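Local coordinates for conserved hypothetical protein NMB0706 (Neisseria meningitidis, PDB 1RV9) that is of unknown function but belongs to the YfiH (DUF152) family, named for polyphenol oxidoreductase laccases, and may act as a purine nucleoside enzyme like some of its relatives, at residues 56-59 with 60-64; 154-157 with 158-161; 178-181 with 182-186. All coordinates share one frame; numbering follows the deposited sequence.

Interaction 1. Residues 56-59 with 60-64; sequences NPEA and VRRNR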
ATOM      1  N   ASN A  56     -16.741   8.942 -11.589  1.00 18.40           N
ATOM      2  CA  ASN A  56     -18.182   8.850 -11.374  1.00 18.94           C
ATOM      3  C   ASN A  56     -18.420   7.983 -10.140  1.00 18.45           C
ATOM      4  O   ASN A  56     -17.955   6.847 -10.076  1.00 16.91           O
ATOM      5  CB  ASN A  56     -18.860   8.227 -12.600  1.00 22.57           C
ATOM      6  CG  ASN A  56     -20.353   8.028 -12.406  1.00 23.98           C
ATOM      7  OD1 ASN A  56     -20.786   7.106 -11.715  1.00 26.85           O
ATOM      8  ND2 ASN A  56     -21.151   8.901 -13.012  1.00 28.49           N
ATOM      9  N   PRO A  57     -19.135   8.516  -9.137  1.00 19.03           N
ATOM     10  CA  PRO A  57     -19.423   7.779  -7.902  1.00 19.41           C
ATOM     11  C   PRO A  57     -20.052   6.403  -8.120  1.00 19.76           C
ATOM     12  O   PRO A  57     -19.681   5.432  -7.456  1.00 17.30           O
ATOM     13  CB  PRO A  57     -20.344   8.731  -7.145  1.00 20.18           C
ATOM     14  CG  PRO A  57     -19.827  10.074  -7.562  1.00 20.31           C
ATOM     15  CD  PRO A  57     -19.650   9.894  -9.051  1.00 19.01           C
ATOM     16  N   GLU A  58     -21.002   6.317  -9.046  1.00 19.44           N
ATOM     17  CA  GLU A  58     -21.658   5.042  -9.319  1.00 19.64           C
ATOM     18  C   GLU A  58     -20.668   4.026  -9.883  1.00 18.38           C
ATOM     19  O   GLU A  58     -20.738   2.839  -9.566  1.00 17.95           O
ATOM     20  CB  GLU A  58     -22.813   5.229 -10.305  1.00 22.37           C
ATOM     21  CG  GLU A  58     -23.466   3.919 -10.717  1.00 26.31           C
ATOM     22  CD  GLU A  58     -24.470   4.091 -11.837  1.00 30.33           C
ATOM     23  OE1 GLU A  58     -25.544   4.682 -11.595  1.00 30.97           O
ATOM     24  OE2 GLU A  58     -24.178   3.638 -12.965  1.00 31.90           O
ATOM     25  N   ALA A  59     -19.751   4.498 -10.722  1.00 16.63           N
ATOM     26  CA  ALA A  59     -18.747   3.625 -11.322  1.00 15.96           C
ATOM     27  C   ALA A  59     -17.841   3.047 -10.240  1.00 15.15           C
ATOM     28  O   ALA A  59     -17.555   1.850 -10.234  1.00 15.99           O
ATOM     29  CB  ALA A  59     -17.918   4.397 -12.341  1.00 15.70           C
ATOM     30  N   VAL A  60     -17.389   3.901  -9.328  1.00 15.33           N
ATOM     31  CA  VAL A  60     -16.519   3.453  -8.243  1.00 14.14           C
ATOM     32  C   VAL A  60     -17.231   2.418  -7.381  1.00 14.52           C
ATOM     33  O   VAL A  60     -16.630   1.431  -6.958  1.00 13.81           O
ATOM     34  CB  VAL A  60     -16.081   4.629  -7.347  1.00 13.32           C
ATOM     35  CG1 VAL A  60     -15.239   4.110  -6.180  1.00 13.16           C
ATOM     36  CG2 VAL A  60     -15.283   5.630  -8.165  1.00 13.76           C
ATOM     37  N   ARG A  61     -18.513   2.648  -7.117  1.00 15.10           N
ATOM     38  CA  ARG A  61     -19.298   1.721  -6.312  1.00 15.38           C
ATOM     39  C   ARG A  61     -19.308   0.351  -6.981  1.00 14.88           C
ATOM     40  O   ARG A  61     -19.170  -0.679  -6.320  1.00 15.09           O
ATOM     41  CB  ARG A  61     -20.734   2.234  -6.169  1.00 17.70           C
ATOM     42  CG  ARG A  61     -21.651   1.332  -5.360  1.00 21.33           C
ATOM     43  CD  ARG A  61     -23.006   1.217  -6.042  1.00 26.18           C
ATOM     44  NE  ARG A  61     -23.147  -0.059  -6.738  1.00 29.67           N
ATOM     45  CZ  ARG A  61     -23.667  -0.207  -7.953  1.00 30.56           C
ATOM     46  NH1 ARG A  61     -24.100   0.848  -8.631  1.00 31.52           N
ATOM     47  NH2 ARG A  61     -23.766  -1.419  -8.490  1.00 31.13           N
ATOM     48  N   ARG A  62     -19.470   0.342  -8.300  1.00 13.75           N
ATOM     49  CA  ARG A  62     -19.495  -0.908  -9.045  1.00 15.16           C
ATOM     50  C   ARG A  62     -18.127  -1.593  -9.016  1.00 13.48           C
ATOM     51  O   ARG A  62     -18.044  -2.813  -8.864  1.00 13.16           O
ATOM     52  CB  ARG A  62     -19.943  -0.643 -10.484  1.00 17.13           C
ATOM     53  CG  ARG A  62     -21.323   0.005 -10.564  1.00 21.15           C
ATOM     54  CD  ARG A  62     -21.629   0.480 -11.972  1.00 25.06           C
ATOM     55  NE  ARG A  62     -21.795  -0.628 -12.907  1.00 28.86           N
ATOM     56  CZ  ARG A  62     -21.472  -0.568 -14.195  1.00 29.07           C
ATOM     57  NH1 ARG A  62     -20.958   0.547 -14.699  1.00 28.83           N
ATOM     58  NH2 ARG A  62     -21.665  -1.620 -14.980  1.00 29.39           N
ATOM     59  N   ASN A  63     -17.055  -0.816  -9.152  1.00 11.93           N
ATOM     60  CA  ASN A  63     -15.714  -1.398  -9.118  1.00 11.41           C
ATOM     61  C   ASN A  63     -15.446  -2.030  -7.753  1.00 10.19           C
ATOM     62  O   ASN A  63     -14.830  -3.095  -7.663  1.00 11.38           O
ATOM     63  CB  ASN A  63     -14.649  -0.338  -9.422  1.00 11.78           C
ATOM     64  CG  ASN A  63     -14.766   0.218 -10.827  1.00 11.47           C
ATOM     65  OD1 ASN A  63     -15.103  -0.504 -11.766  1.00 11.40           O
ATOM     66  ND2 ASN A  63     -14.466   1.504 -10.984  1.00 11.92           N
ATOM     67  N   ARG A  64     -15.912  -1.384  -6.689  1.00 10.55           N
ATOM     68  CA  ARG A  64     -15.710  -1.927  -5.350  1.00 10.53           C
ATOM     69  C   ARG A  64     -16.532  -3.198  -5.174  1.00 10.94           C
ATOM     70  O   ARG A  64     -16.148  -4.101  -4.433  1.00 11.30           O
ATOM     71  CB  ARG A  64     -16.066  -0.885  -4.287  1.00  9.84           C
ATOM     72  CG  ARG A  64     -15.049   0.249  -4.211  1.00 11.43           C
ATOM     73  CD  ARG A  64     -15.327   1.185  -3.049  1.00  9.70           C
ATOM     74  NE  ARG A  64     -14.252   2.159  -2.864  1.00  9.60           N
ATOM     75  CZ  ARG A  64     -14.171   2.987  -1.830  1.00 10.08           C
ATOM     76  NH1 ARG A  64     -15.104   2.958  -0.889  1.00 10.75           N
ATOM     77  NH2 ARG A  64     -13.159   3.840  -1.731  1.00 10.43           N
TER
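Glu58 and Arg61 both swing CG anti to the backbone N (chi1 175° and 179°), which lays the two chains side by side on the outside of the first turns of helix 57-71, just past its N-cap, Asn56, with Arg61 NH1 3.8 Å from Glu58 CG. The carboxylate does not close a salt bridge here; the partner of the Arg61 guanidinium is Glu65, one turn further on. Arg62 starts differently: its CG lies beside its own backbone N (chi1 -59°), 3.1 Å from Glu58 O. CG and CD rest against that carbonyl, and the chain then bends at chi3 back toward the start of the helix; Arg62 NH1 stays 4.8 Å from Glu58 OE2, without a salt bridge.

At the cap, Asn56 OD1 takes the N-H of Ala59 in the carbonyl plane, on a lone pair, with Ala59 N 3.0 Å from Asn56 OD1. Glu58 N adds a weak second bond. Asparagine suits the position because its short amide can reach first-turn donors that have no earlier carbonyl. Pro57 follows well, since a first-turn residue needs no N-H of its own. Val60, a buried branched residue, packs on Asn48 and Thr51, and Asn63 tucks its amide against loops, bonding to Val39, Asn48 and Ser40. Regular bonding then takes over: Val60 N donates to Asn56 O at 3.1 Å, and Asn63 N to Ala59 O at 2.9 Å.

Interaction 2. Residues 154-157 with 158-161; sequences KVPP and VEMM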
ATOM      1  N   LYS A 154       0.702  -6.518  17.320  1.00 16.68           N
ATOM      2  CA  LYS A 154       0.999  -7.253  18.544  1.00 17.65           C
ATOM      3  C   LYS A 154       1.537  -8.665  18.351  1.00 18.59           C
ATOM      4  O   LYS A 154       1.196  -9.577  19.105  1.00 20.40           O
ATOM      5  CB  LYS A 154      -0.237  -7.309  19.435  1.00 17.78           C
ATOM      6  CG  LYS A 154      -0.721  -5.956  19.902  1.00 21.14           C
ATOM      7  CD  LYS A 154      -1.794  -6.120  20.962  1.00 24.64           C
ATOM      8  CE  LYS A 154      -2.350  -4.782  21.409  1.00 26.55           C
ATOM      9  NZ  LYS A 154      -3.141  -4.126  20.333  1.00 29.41           N
ATOM     10  N   VAL A 155       2.366  -8.847  17.334  1.00 18.26           N
ATOM     11  CA  VAL A 155       2.987 -10.138  17.089  1.00 18.71           C
ATOM     12  C   VAL A 155       4.481  -9.862  16.990  1.00 17.83           C
ATOM     13  O   VAL A 155       4.891  -8.761  16.623  1.00 17.66           O
ATOM     14  CB  VAL A 155       2.471 -10.800  15.787  1.00 20.27           C
ATOM     15  CG1 VAL A 155       1.090 -11.396  16.023  1.00 20.64           C
ATOM     16  CG2 VAL A 155       2.411  -9.782  14.668  1.00 20.47           C
ATOM     17  N   PRO A 156       5.317 -10.849  17.334  1.00 16.62           N
ATOM     18  CA  PRO A 156       6.773 -10.671  17.273  1.00 16.35           C
ATOM     19  C   PRO A 156       7.245 -10.243  15.888  1.00 16.44           C
ATOM     20  O   PRO A 156       6.950 -10.904  14.898  1.00 16.59           O
ATOM     21  CB  PRO A 156       7.304 -12.050  17.650  1.00 16.82           C
ATOM     22  CG  PRO A 156       6.239 -12.579  18.563  1.00 17.01           C
ATOM     23  CD  PRO A 156       4.976 -12.192  17.834  1.00 16.26           C
ATOM     24  N   PRO A 157       7.995  -9.135  15.802  1.00 16.00           N
ATOM     25  CA  PRO A 157       8.473  -8.684  14.494  1.00 15.32           C
ATOM     26  C   PRO A 157       9.199  -9.769  13.698  1.00 15.18           C
ATOM     27  O   PRO A 157       9.067  -9.841  12.480  1.00 14.39           O
ATOM     28  CB  PRO A 157       9.387  -7.514  14.848  1.00 16.81           C
ATOM     29  CG  PRO A 157       8.702  -6.928  16.045  1.00 16.67           C
ATOM     30  CD  PRO A 157       8.347  -8.161  16.853  1.00 16.75           C
ATOM     31  N   VAL A 158       9.957 -10.620  14.384  1.00 15.14           N
ATOM     32  CA  VAL A 158      10.699 -11.669  13.700  1.00 15.27           C
ATOM     33  C   VAL A 158       9.761 -12.672  13.028  1.00 15.81           C
ATOM     34  O   VAL A 158      10.138 -13.340  12.062  1.00 16.30           O
ATOM     35  CB  VAL A 158      11.653 -12.410  14.679  1.00 16.36           C
ATOM     36  CG1 VAL A 158      10.877 -13.391  15.537  1.00 17.20           C
ATOM     37  CG2 VAL A 158      12.749 -13.109  13.901  1.00 17.32           C
ATOM     38  N   GLU A 159       8.534 -12.767  13.533  1.00 15.72           N
ATOM     39  CA  GLU A 159       7.556 -13.687  12.967  1.00 15.79           C
ATOM     40  C   GLU A 159       6.719 -12.987  11.903  1.00 14.79           C
ATOM     41  O   GLU A 159       5.836 -13.593  11.300  1.00 12.72           O
ATOM     42  CB  GLU A 159       6.649 -14.243  14.065  1.00 19.23           C
ATOM     43  CG  GLU A 159       7.424 -14.924  15.185  1.00 23.80           C
ATOM     44  CD  GLU A 159       6.570 -15.858  16.015  1.00 28.56           C
ATOM     45  OE1 GLU A 159       6.142 -16.904  15.479  1.00 31.37           O
ATOM     46  OE2 GLU A 159       6.328 -15.552  17.203  1.00 30.77           O
ATOM     47  N   MET A 160       7.006 -11.709  11.675  1.00 13.55           N
ATOM     48  CA  MET A 160       6.280 -10.935  10.674  1.00 12.93           C
ATOM     49  C   MET A 160       6.949 -10.960   9.314  1.00 12.05           C
ATOM     50  O   MET A 160       8.165 -11.117   9.194  1.00 13.08           O
ATOM     51  CB  MET A 160       6.179  -9.465  11.071  1.00 14.38           C
ATOM     52  CG  MET A 160       5.290  -9.141  12.234  1.00 15.82           C
ATOM     53  SD  MET A 160       5.255  -7.347  12.387  1.00 18.39           S
ATOM     54  CE  MET A 160       4.245  -7.156  13.842  1.00 21.02           C
ATOM     55  N   MET A 161       6.139 -10.795   8.280  1.00 10.59           N
ATOM     56  CA  MET A 161       6.655 -10.709   6.932  1.00 10.83           C
ATOM     57  C   MET A 161       5.886  -9.554   6.305  1.00 10.77           C
ATOM     58  O   MET A 161       4.718  -9.332   6.625  1.00  9.06           O
ATOM     59  CB  MET A 161       6.460 -12.017   6.155  1.00 14.91           C
ATOM     60  CG  MET A 161       5.038 -12.454   5.918  1.00 15.95           C
ATOM     61  SD  MET A 161       5.007 -14.046   5.046  1.00 22.05           S
ATOM     62  CE  MET A 161       5.170 -15.136   6.376  1.00 16.51           C
TER
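Over the plane of the Pro156 carbonyl stands Glu159 N, 2.8 Å from Pro156 O, and over that of Pro157 stands Met160 N, 2.9 Å from Pro157 O; neither donor is on a lone pair. Such i to i+3 bonds make a short 3-10 turn, which ends the beta-alpha-beta crossover from strand 131-136 by leading the chain from helix 145-153 into strand 160-164. Proline fits both places: the ring holds phi near the -56° and -52° that the turn needs.

The Glu159 side chain runs alongside the Pro156 ring, pointing the same way, and OE2 comes to 3.3 Å from Pro156 CG at the protein surface. On the inner side Met160 reaches across Val155. With CG anti to its carbonyl carbon (chi1 -70°) and the rest of the chain extended, the terminal methyl is carried back towards the start of the turn, where Met160 CE lies 3.3 Å from Val155 O. A long, flexible, unbranched side chain is well suited to this, and it packs further on Ile150 and Met153 of helix 145-153. Closer than usual carbon-carbon contact, and so a sign of a strained or slightly misplaced methyl, is the 3.3 Å between Met160 CE and Val155 CG2.

Interaction 3. Residues 178-181 with 182-186; sequences DVFD and AFCTP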
ATOM      1  N   ASP A 178      13.609  18.414   0.629  1.00 15.21           N
ATOM      2  CA  ASP A 178      12.684  18.275   1.747  1.00 16.82           C
ATOM      3  C   ASP A 178      12.374  16.803   2.009  1.00 14.76           C
ATOM      4  O   ASP A 178      12.392  16.355   3.156  1.00 14.73           O
ATOM      5  CB  ASP A 178      11.399  19.068   1.475  1.00 19.38           C
ATOM      6  CG  ASP A 178      10.617  18.538   0.286  1.00 23.97           C
ATOM      7  OD1 ASP A 178      11.238  18.215  -0.751  1.00 24.02           O
ATOM      8  OD2 ASP A 178       9.373  18.459   0.384  1.00 27.44           O
ATOM      9  N   VAL A 179      12.106  16.052   0.946  1.00 14.99           N
ATOM     10  CA  VAL A 179      11.817  14.628   1.078  1.00 14.52           C
ATOM     11  C   VAL A 179      13.076  13.929   1.576  1.00 13.71           C
ATOM     12  O   VAL A 179      13.027  13.073   2.459  1.00 14.07           O
ATOM     13  CB  VAL A 179      11.407  14.007  -0.272  1.00 14.71           C
ATOM     14  CG1 VAL A 179      11.140  12.520  -0.100  1.00 14.90           C
ATOM     15  CG2 VAL A 179      10.173  14.711  -0.813  1.00 15.62           C
ATOM     16  N   PHE A 180      14.211  14.311   1.002  1.00 12.72           N
ATOM     17  CA  PHE A 180      15.493  13.736   1.381  1.00 13.29           C
ATOM     18  C   PHE A 180      15.739  13.908   2.879  1.00 13.31           C
ATOM     19  O   PHE A 180      16.059  12.947   3.581  1.00 14.01           O
ATOM     20  CB  PHE A 180      16.613  14.401   0.572  1.00 13.42           C
ATOM     21  CG  PHE A 180      17.982  13.861   0.870  1.00 13.76           C
ATOM     22  CD1 PHE A 180      18.708  14.331   1.956  1.00 12.80           C
ATOM     23  CD2 PHE A 180      18.536  12.867   0.071  1.00 13.40           C
ATOM     24  CE1 PHE A 180      19.973  13.820   2.245  1.00 14.86           C
ATOM     25  CE2 PHE A 180      19.799  12.349   0.350  1.00 12.95           C
ATOM     26  CZ  PHE A 180      20.518  12.827   1.439  1.00 13.45           C
ATOM     27  N   ASP A 181      15.581  15.134   3.372  1.00 13.79           N
ATOM     28  CA  ASP A 181      15.800  15.414   4.787  1.00 14.00           C
ATOM     29  C   ASP A 181      14.803  14.708   5.703  1.00 13.94           C
ATOM     30  O   ASP A 181      15.163  14.271   6.794  1.00 14.51           O
ATOM     31  CB  ASP A 181      15.747  16.924   5.055  1.00 15.08           C
ATOM     32  CG  ASP A 181      16.884  17.680   4.394  1.00 16.53           C
ATOM     33  OD1 ASP A 181      17.917  17.054   4.075  1.00 17.04           O
ATOM     34  OD2 ASP A 181      16.747  18.908   4.205  1.00 17.39           O
ATOM     35  N   ALA A 182      13.554  14.592   5.261  1.00 14.46           N
ATOM     36  CA  ALA A 182      12.523  13.943   6.066  1.00 13.31           C
ATOM     37  C   ALA A 182      12.937  12.530   6.456  1.00 12.42           C
ATOM     38  O   ALA A 182      12.524  12.014   7.491  1.00 13.79           O
ATOM     39  CB  ALA A 182      11.203  13.909   5.303  1.00 14.49           C
ATOM     40  N   PHE A 183      13.754  11.908   5.616  1.00 12.07           N
ATOM     41  CA  PHE A 183      14.232  10.555   5.864  1.00 13.09           C
ATOM     42  C   PHE A 183      15.654  10.502   6.413  1.00 13.87           C
ATOM     43  O   PHE A 183      15.905   9.912   7.463  1.00 14.65           O
ATOM     44  CB  PHE A 183      14.205   9.741   4.566  1.00 12.54           C
ATOM     45  CG  PHE A 183      12.832   9.320   4.130  1.00 11.11           C
ATOM     46  CD1 PHE A 183      12.224   8.202   4.690  1.00 12.53           C
ATOM     47  CD2 PHE A 183      12.158  10.024   3.138  1.00 11.45           C
ATOM     48  CE1 PHE A 183      10.966   7.786   4.262  1.00 11.86           C
ATOM     49  CE2 PHE A 183      10.899   9.617   2.704  1.00 10.68           C
ATOM     50  CZ  PHE A 183      10.304   8.495   3.267  1.00 12.69           C
ATOM     51  N   CYS A 184      16.576  11.134   5.693  1.00 15.34           N
ATOM     52  CA  CYS A 184      17.992  11.103   6.042  1.00 17.28           C
ATOM     53  C   CYS A 184      18.507  11.886   7.240  1.00 18.92           C
ATOM     54  O   CYS A 184      19.573  11.561   7.765  1.00 20.53           O
ATOM     55  CB  CYS A 184      18.810  11.466   4.807  1.00 15.94           C
ATOM     56  SG  CYS A 184      18.405  10.429   3.400  1.00 16.14           S
ATOM     57  N   THR A 185      17.793  12.916   7.675  1.00 19.41           N
ATOM     58  CA  THR A 185      18.267  13.660   8.835  1.00 21.08           C
ATOM     59  C   THR A 185      18.086  12.769  10.067  1.00 21.22           C
ATOM     60  O   THR A 185      19.030  12.551  10.829  1.00 22.04           O
ATOM     61  CB  THR A 185      17.518  15.001   8.999  1.00 21.72           C
ATOM     62  OG1 THR A 185      17.865  15.870   7.913  1.00 23.16           O
ATOM     63  CG2 THR A 185      17.900  15.676  10.307  1.00 22.32           C
ATOM     64  N   PRO A 186      16.872  12.229  10.273  1.00 21.14           N
ATOM     65  CA  PRO A 186      16.646  11.362  11.434  1.00 20.44           C
ATOM     66  C   PRO A 186      17.160   9.929  11.235  1.00 20.25           C
ATOM     67  O   PRO A 186      17.379   9.202  12.206  1.00 20.06           O
ATOM     68  CB  PRO A 186      15.133  11.421  11.614  1.00 21.85           C
ATOM     69  CG  PRO A 186      14.643  11.570  10.214  1.00 21.33           C
ATOM     70  CD  PRO A 186      15.590  12.597   9.642  1.00 21.49           C
TER
HETATM   71  O   HOH W   1      19.480  15.124   5.381  1.00 21.45           O
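Cys184 sets its sulfur squarely on the ring of Phe180 one turn earlier: SG is 3.8 Å from the ring centroid and 12° off the normal, a sulfur-aromatic contact, while Cys184 CB makes a CH-pi contact with the same face. Two torsions bring this about. Phe180 holds CG anti to its backbone N (chi1 -179°), sending the ring outward from the helix with only a slight lean toward its C-terminal end, and Cys184 holds SG beside its N (chi1 -54°), leaning back over the ring. Cysteine is small and polarisable, which suits a flat aromatic face.

Phe183 turns its ring edge to the backbone, CD2 lying 3.2 Å from Val179 O, and runs alongside Val179. In the last turn Phe180 O receives both Cys184 N, at 2.8 Å, and Phe183 N. Thr185 N bonds to Asp181 O at 3.1 Å, and a water joins Asp181 OD1 to Thr185 OG1; OD1 also accepts from Gln177.

Helix 177-184 thus has two apolar sides: Val179, Ala182 and Phe183 pack on helix 138-143, whereas Phe180 stacks on Phe202 of strand 201-204 and meets Phe194 of strand 194-198 edge-to-face.

The three contacts come in series along the chain and touch nowhere. Interaction 1 starts helix 57-71, which in sequence lies between strands 28-33 and 75-76 of the five-stranded sheet. Interaction 2 leads into strand 160-164 of the six-stranded sheet, and interaction 3 lies in the C-terminal part of helix 177-184 beside the small three-stranded sheet. The centre of interaction 1 lies 36 Å from that of interaction 2 and 38 Å from that of interaction 3, across the chain's centre from both; centres 2 and 3 are 27 Å apart. Two successive helices lie beside them: 145-153 packs on interaction 2 and 138-143 on interaction 3. All three are peripheral, shaping helix ends and turns around the alpha-beta-beta-alpha fold.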